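Local atomic coordinates of xylulose kinase (Escherichia coli, PDB entry 2ITM), a protein that catalyses the ATP-dependent phosphorylation of D-xylulose to D-xylulose 5-phosphate and acts more weakly on 1-deoxy-D-xylulose. Residues E400-R403 against Q404-A407; W184-V187 against M188-A191; L475-Q478 against L479-L482. One frame throughout, in Å; residues are numbered along the deposited sequence.

Contact 1: residues E400-R403 against Q404-A407; sequences EYWR and QMLA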
# COMPACT_ATOMS: atom_id res chain seq x y z
N GLU A 400 25.12 11.82 6.85
CA GLU A 400 25.27 13.26 6.86
C GLU A 400 24.14 13.98 6.14
O GLU A 400 23.60 14.96 6.62
CB GLU A 400 26.60 13.63 6.22
CG GLU A 400 26.86 15.12 6.08
CD GLU A 400 28.10 15.39 5.24
OE1 GLU A 400 28.31 14.67 4.25
OE2 GLU A 400 28.84 16.33 5.57
N TYR A 401 23.78 13.46 4.98
CA TYR A 401 22.67 14.01 4.24
C TYR A 401 21.41 14.07 5.07
O TYR A 401 20.73 15.08 5.10
CB TYR A 401 22.43 13.21 2.97
CG TYR A 401 21.29 13.76 2.16
CD1 TYR A 401 21.24 15.10 1.83
CD2 TYR A 401 20.26 12.95 1.74
CE1 TYR A 401 20.21 15.61 1.11
CE2 TYR A 401 19.21 13.45 1.01
CZ TYR A 401 19.20 14.79 0.70
OH TYR A 401 18.17 15.32 -0.03
N TRP A 402 21.10 12.98 5.76
CA TRP A 402 19.84 12.88 6.43
C TRP A 402 19.79 13.72 7.68
O TRP A 402 18.82 14.36 7.98
CB TRP A 402 19.47 11.45 6.74
CG TRP A 402 18.05 11.31 7.18
CD1 TRP A 402 16.94 11.77 6.53
CD2 TRP A 402 17.58 10.71 8.38
NE1 TRP A 402 15.81 11.49 7.25
CE2 TRP A 402 16.18 10.84 8.39
CE3 TRP A 402 18.20 10.08 9.45
CZ2 TRP A 402 15.40 10.35 9.42
CZ3 TRP A 402 17.42 9.60 10.46
CH2 TRP A 402 16.04 9.74 10.45
N ARG A 403 20.91 13.72 8.40
CA ARG A 403 21.06 14.55 9.57
C ARG A 403 20.76 16.00 9.26
O ARG A 403 20.12 16.70 10.03
CB ARG A 403 22.47 14.42 10.14
CG ARG A 403 22.76 13.12 10.89
CD ARG A 403 23.92 13.21 11.85
NE ARG A 403 25.13 13.61 11.16
CZ ARG A 403 25.94 12.79 10.50
NH1 ARG A 403 25.67 11.50 10.44
NH2 ARG A 403 27.01 13.26 9.90
N GLN A 404 21.25 16.46 8.11
CA GLN A 404 21.00 17.82 7.67
C GLN A 404 19.56 18.05 7.27
O GLN A 404 18.98 19.06 7.58
CB GLN A 404 21.89 18.17 6.50
CG GLN A 404 21.76 19.60 6.09
CD GLN A 404 22.25 20.54 7.14
OE1 GLN A 404 21.60 21.52 7.47
NE2 GLN A 404 23.42 20.24 7.68
N MET A 405 19.00 17.09 6.53
CA MET A 405 17.61 17.11 6.20
C MET A 405 16.79 17.22 7.46
O MET A 405 15.82 17.97 7.50
CB MET A 405 17.20 15.87 5.42
CG MET A 405 15.71 15.79 5.16
SD MET A 405 15.15 14.33 4.32
CE MET A 405 15.79 14.65 2.72
N LEU A 406 17.16 16.47 8.48
CA LEU A 406 16.48 16.51 9.77
C LEU A 406 16.56 17.88 10.42
O LEU A 406 15.63 18.32 11.06
CB LEU A 406 17.06 15.49 10.72
CG LEU A 406 16.27 14.22 11.02
CD1 LEU A 406 15.74 13.64 9.75
CD2 LEU A 406 17.12 13.23 11.75
N ALA A 407 17.70 18.52 10.25
CA ALA A 407 17.88 19.86 10.76
C ALA A 407 17.08 20.90 9.98
O ALA A 407 16.52 21.81 10.55
CB ALA A 407 19.34 20.20 10.77
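Trp402 presents two different surfaces of its indole to the next turn of the helix, a face to Leu406 and an edge to Met405. Methyl CD1 of Leu406 lies over the face of the five-membered ring, a CH-pi contact; its closest approach, to the ring-fusion carbon, is too short to be trusted in detail. The second methyl reaches the benzene half, with Leu406 CD2 3.9 Å from Trp402 CZ3. Met405 comes in near the plane of the indole instead: its SD stands 3.8 Å from Trp402 CD1, a Met-aromatic contact at the ring edge. The chain of Met405 runs extended to its sulfur and then bends at chi3 (-71°), which carries the terminal methyl towards the phenol of Tyr401, where CE lies 3.7 Å from OH. One flexible thioether thus serves two aromatic neighbours. Beneath the side chains, regular i to i+4 bonds hold the helix, among them Leu406 N to Trp402 O at 2.7 Å. Large apolar residues suit this side because helices 358-381 and 294-304 pack against it; the indole's buried N-H is satisfied by the carbonyl of Leu366. Arg403 points elsewhere, its guanidinium bonded to Ala397 O, His455 and Gln453. This is the crossover helix 400-410 of a beta-alpha-beta unit joining parallel strands 390-393 and 414-417 in the C-terminal FGGY domain.

Contact 2: residues W184-V187 against M188-A191; sequences WSDV and MLQA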
# COMPACT_ATOMS: atom_id res chain seq x y z
N TRP A 184 6.98 7.54 47.32
CA TRP A 184 5.77 6.79 47.04
C TRP A 184 4.51 7.62 47.32
O TRP A 184 4.52 8.50 48.16
CB TRP A 184 5.73 5.47 47.81
CG TRP A 184 6.92 4.55 47.63
CD1 TRP A 184 7.84 4.23 48.56
CD2 TRP A 184 7.28 3.80 46.46
NE1 TRP A 184 8.77 3.36 48.06
CE2 TRP A 184 8.45 3.07 46.77
CE3 TRP A 184 6.74 3.67 45.18
CZ2 TRP A 184 9.07 2.25 45.85
CZ3 TRP A 184 7.37 2.85 44.28
CH2 TRP A 184 8.51 2.15 44.62
N SER A 185 3.45 7.32 46.58
CA SER A 185 2.15 7.94 46.74
C SER A 185 1.16 7.02 47.42
O SER A 185 0.73 6.03 46.84
CB SER A 185 1.60 8.38 45.39
OG SER A 185 0.20 8.55 45.43
N ASP A 186 0.80 7.35 48.65
CA ASP A 186 -0.09 6.52 49.44
C ASP A 186 -1.41 6.32 48.71
O ASP A 186 -1.98 5.23 48.73
CB ASP A 186 -0.31 7.15 50.81
CG ASP A 186 0.86 6.95 51.76
OD1 ASP A 186 1.74 6.13 51.47
OD2 ASP A 186 0.98 7.58 52.83
N VAL A 187 -1.86 7.36 48.05
CA VAL A 187 -3.08 7.32 47.25
C VAL A 187 -3.01 6.27 46.16
O VAL A 187 -3.90 5.48 46.00
CB VAL A 187 -3.35 8.69 46.59
CG1 VAL A 187 -4.56 8.63 45.74
CG2 VAL A 187 -3.48 9.75 47.65
N MET A 188 -1.92 6.26 45.41
CA MET A 188 -1.79 5.37 44.30
C MET A 188 -1.68 3.91 44.76
O MET A 188 -2.19 3.01 44.12
CB MET A 188 -0.60 5.78 43.42
CG MET A 188 -0.83 7.05 42.62
SD MET A 188 -2.31 7.05 41.60
CE MET A 188 -1.93 5.70 40.51
N LEU A 189 -1.02 3.70 45.92
CA LEU A 189 -0.78 2.37 46.46
C LEU A 189 -2.02 1.78 47.05
O LEU A 189 -2.38 0.66 46.76
CB LEU A 189 0.31 2.42 47.53
CG LEU A 189 1.76 2.59 47.07
CD1 LEU A 189 2.61 3.30 48.09
CD2 LEU A 189 2.36 1.26 46.68
N GLN A 190 -2.70 2.55 47.89
CA GLN A 190 -3.99 2.16 48.42
C GLN A 190 -4.93 1.69 47.33
O GLN A 190 -5.57 0.66 47.45
CB GLN A 190 -4.60 3.31 49.21
CG GLN A 190 -4.63 3.08 50.70
CD GLN A 190 -3.97 4.19 51.49
OE1 GLN A 190 -4.07 5.36 51.13
NE2 GLN A 190 -3.31 3.83 52.58
N ALA A 191 -5.00 2.45 46.25
CA ALA A 191 -5.92 2.21 45.15
C ALA A 191 -5.66 0.87 44.51
O ALA A 191 -6.51 0.32 43.83
CB ALA A 191 -5.83 3.30 44.13
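With chi1 at 159°, Ser185 swings its OG away from its own backbone N and forward over the first turn of the helix, where it accepts a bond from Met188 N. The two atoms are 3.1 Å apart and the N-H points at the oxygen with an angle of 160°. Met188 has its CG beside its own backbone N (chi1 -72°), which brings that methylene to 3.3 Å from Ser185 OG, so the hydroxyl is flanked by the carbon chain whose amide it caps. Serine fits here because its short side chain can reach an amide three residues on; replacing it with alanine would remove OG and is likely to leave Met188 N without this acceptor. The main chain of the same residue takes the next amide: Leu189 N lies 3.1 Å from Ser185 O. On the flank, the Leu189 methyl CD1 rests 3.8 Å from Trp184 CB, touching the tryptophan at its root and not at its ring. Both residues also meet Met199, and Met188 packs on Leu108 of helix 102-111; Leu189 and Met188 are buried, so apolar chains suit both. Asp186 begins the helix proper, its carbonyl O 2.9 Å from Gln190 N, and its carboxylate makes a long, weak ion pair with Arg196. Serine capping is the classic N-cap motif, used here to start the short helix 186-190 just past strand 183-184 in the N-terminal FGGY domain.

Contact 3: residues L475-Q478 against L479-L482; sequences LYQQ and LLPL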
# COMPACT_ATOMS: atom_id res chain seq x y z
N LEU A 475 -2.49 15.01 6.23
CA LEU A 475 -2.65 13.67 5.73
C LEU A 475 -2.54 12.62 6.83
O LEU A 475 -3.34 11.71 6.88
CB LEU A 475 -1.63 13.39 4.63
CG LEU A 475 -1.77 14.03 3.25
CD1 LEU A 475 -0.68 13.55 2.33
CD2 LEU A 475 -3.12 13.77 2.64
N TYR A 476 -1.55 12.75 7.70
CA TYR A 476 -1.33 11.80 8.79
C TYR A 476 -2.59 11.68 9.65
O TYR A 476 -3.11 10.61 9.87
CB TYR A 476 -0.13 12.24 9.62
CG TYR A 476 0.29 11.32 10.75
CD1 TYR A 476 1.29 10.38 10.58
CD2 TYR A 476 -0.29 11.42 12.00
CE1 TYR A 476 1.67 9.56 11.60
CE2 TYR A 476 0.09 10.60 13.02
CZ TYR A 476 1.07 9.67 12.82
OH TYR A 476 1.45 8.86 13.84
N GLN A 477 -3.08 12.82 10.12
CA GLN A 477 -4.35 12.84 10.80
C GLN A 477 -5.50 12.16 10.07
O GLN A 477 -6.22 11.37 10.65
CB GLN A 477 -4.70 14.26 11.21
CG GLN A 477 -3.94 14.75 12.42
CD GLN A 477 -4.07 13.82 13.61
OE1 GLN A 477 -5.18 13.54 14.06
NE2 GLN A 477 -2.94 13.33 14.12
N GLN A 478 -5.64 12.44 8.78
CA GLN A 478 -6.72 11.88 7.99
C GLN A 478 -6.78 10.35 7.99
O GLN A 478 -7.86 9.78 8.07
CB GLN A 478 -6.66 12.40 6.56
CG GLN A 478 -7.41 13.68 6.32
CD GLN A 478 -7.61 13.96 4.85
OE1 GLN A 478 -6.68 14.33 4.17
NE2 GLN A 478 -8.82 13.77 4.37
N LEU A 479 -5.63 9.70 7.92
CA LEU A 479 -5.55 8.25 7.80
C LEU A 479 -5.38 7.57 9.16
O LEU A 479 -5.41 6.36 9.26
CB LEU A 479 -4.40 7.84 6.88
CG LEU A 479 -4.39 8.32 5.44
CD1 LEU A 479 -3.64 7.37 4.56
CD2 LEU A 479 -5.80 8.47 4.92
N LEU A 480 -5.20 8.38 10.19
CA LEU A 480 -4.92 7.90 11.53
C LEU A 480 -5.94 6.88 12.04
O LEU A 480 -5.57 5.89 12.63
CB LEU A 480 -4.87 9.09 12.49
CG LEU A 480 -3.96 9.04 13.70
CD1 LEU A 480 -4.45 9.99 14.77
CD2 LEU A 480 -3.81 7.67 14.24
N PRO A 481 -7.21 7.14 11.81
CA PRO A 481 -8.26 6.25 12.29
C PRO A 481 -8.22 4.91 11.57
O PRO A 481 -8.61 3.91 12.12
CB PRO A 481 -9.53 7.00 11.93
CG PRO A 481 -9.13 8.36 11.85
CD PRO A 481 -7.77 8.40 11.30
N LEU A 482 -7.73 4.93 10.34
CA LEU A 482 -7.55 3.73 9.55
C LEU A 482 -6.42 2.85 10.06
O LEU A 482 -6.37 1.67 9.74
CB LEU A 482 -7.30 4.11 8.10
CG LEU A 482 -8.47 4.21 7.12
CD1 LEU A 482 -9.80 4.36 7.80
CD2 LEU A 482 -8.24 5.32 6.15
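In the last turn of helix 459-479, Leu479 N bonds to Leu475 O at 3.2 Å and Leu480 N to Gln477 O, three residues back, also at 3.2 Å. This is the C-terminal end of the helix. The second bond reaches its carbonyl from well above the plane, with a C=O...N angle of only 111°, whereas the bond to Leu475 O runs almost straight out from its carbonyl. Leu479 N has a further, weak bond to Tyr476 O. Proline is tolerated at 481, just past the helix, since its nitrogen carries no hydrogen and so could not continue the helical bonding; its ring carbon CD lies 3.4 Å from Gln477 O. Gln477 and Leu480 lie alongside each other and point the same way. The glutamine chain folds at chi2 (-54°), bringing its amide to the leucine, and CD1 of Leu480 sits off the outer end of that amide, 3.7 Å from both Gln477 OE1 and NE2. Tyr476 approaches Leu480 obliquely and more loosely. Its ring stacks with that of Tyr332, whose hydroxyl bonds to Tyr476 O. The buried side belongs to Leu475 and Leu479, which pack on strands 328-333 and 345-353 through residues including Leu330 and Val348. Leucine is well placed at 479 for a second reason: it meets Leu479 of the second subunit, so the helix end also contributes to the homodimer interface. Within the turn itself, with CG anti to its own carbonyl carbon (chi1 -60°), Leu479 sets CG 3.8 Å from Leu475 O.

Three separate helical sites are described, none touching another. Contacts 1 and 2 lie on opposite sides of the chain's centre, their centres 46 Å apart, one in each of the two FGGY domains. Contact 3 is nearer to contact 1, about 14 Å between nearest atoms, and about 26 Å from contact 2 on the same measure. Contact 2 comes nearest to the sugar site: the side chain of Trp184 is about 11 Å from that of substrate-binding His78, and about 5 Å from a bound sulfate that probably came from the crystallisation liquor. Contacts 1 and 3 lie away from the annotated sites; contact 3 alone meets the second subunit.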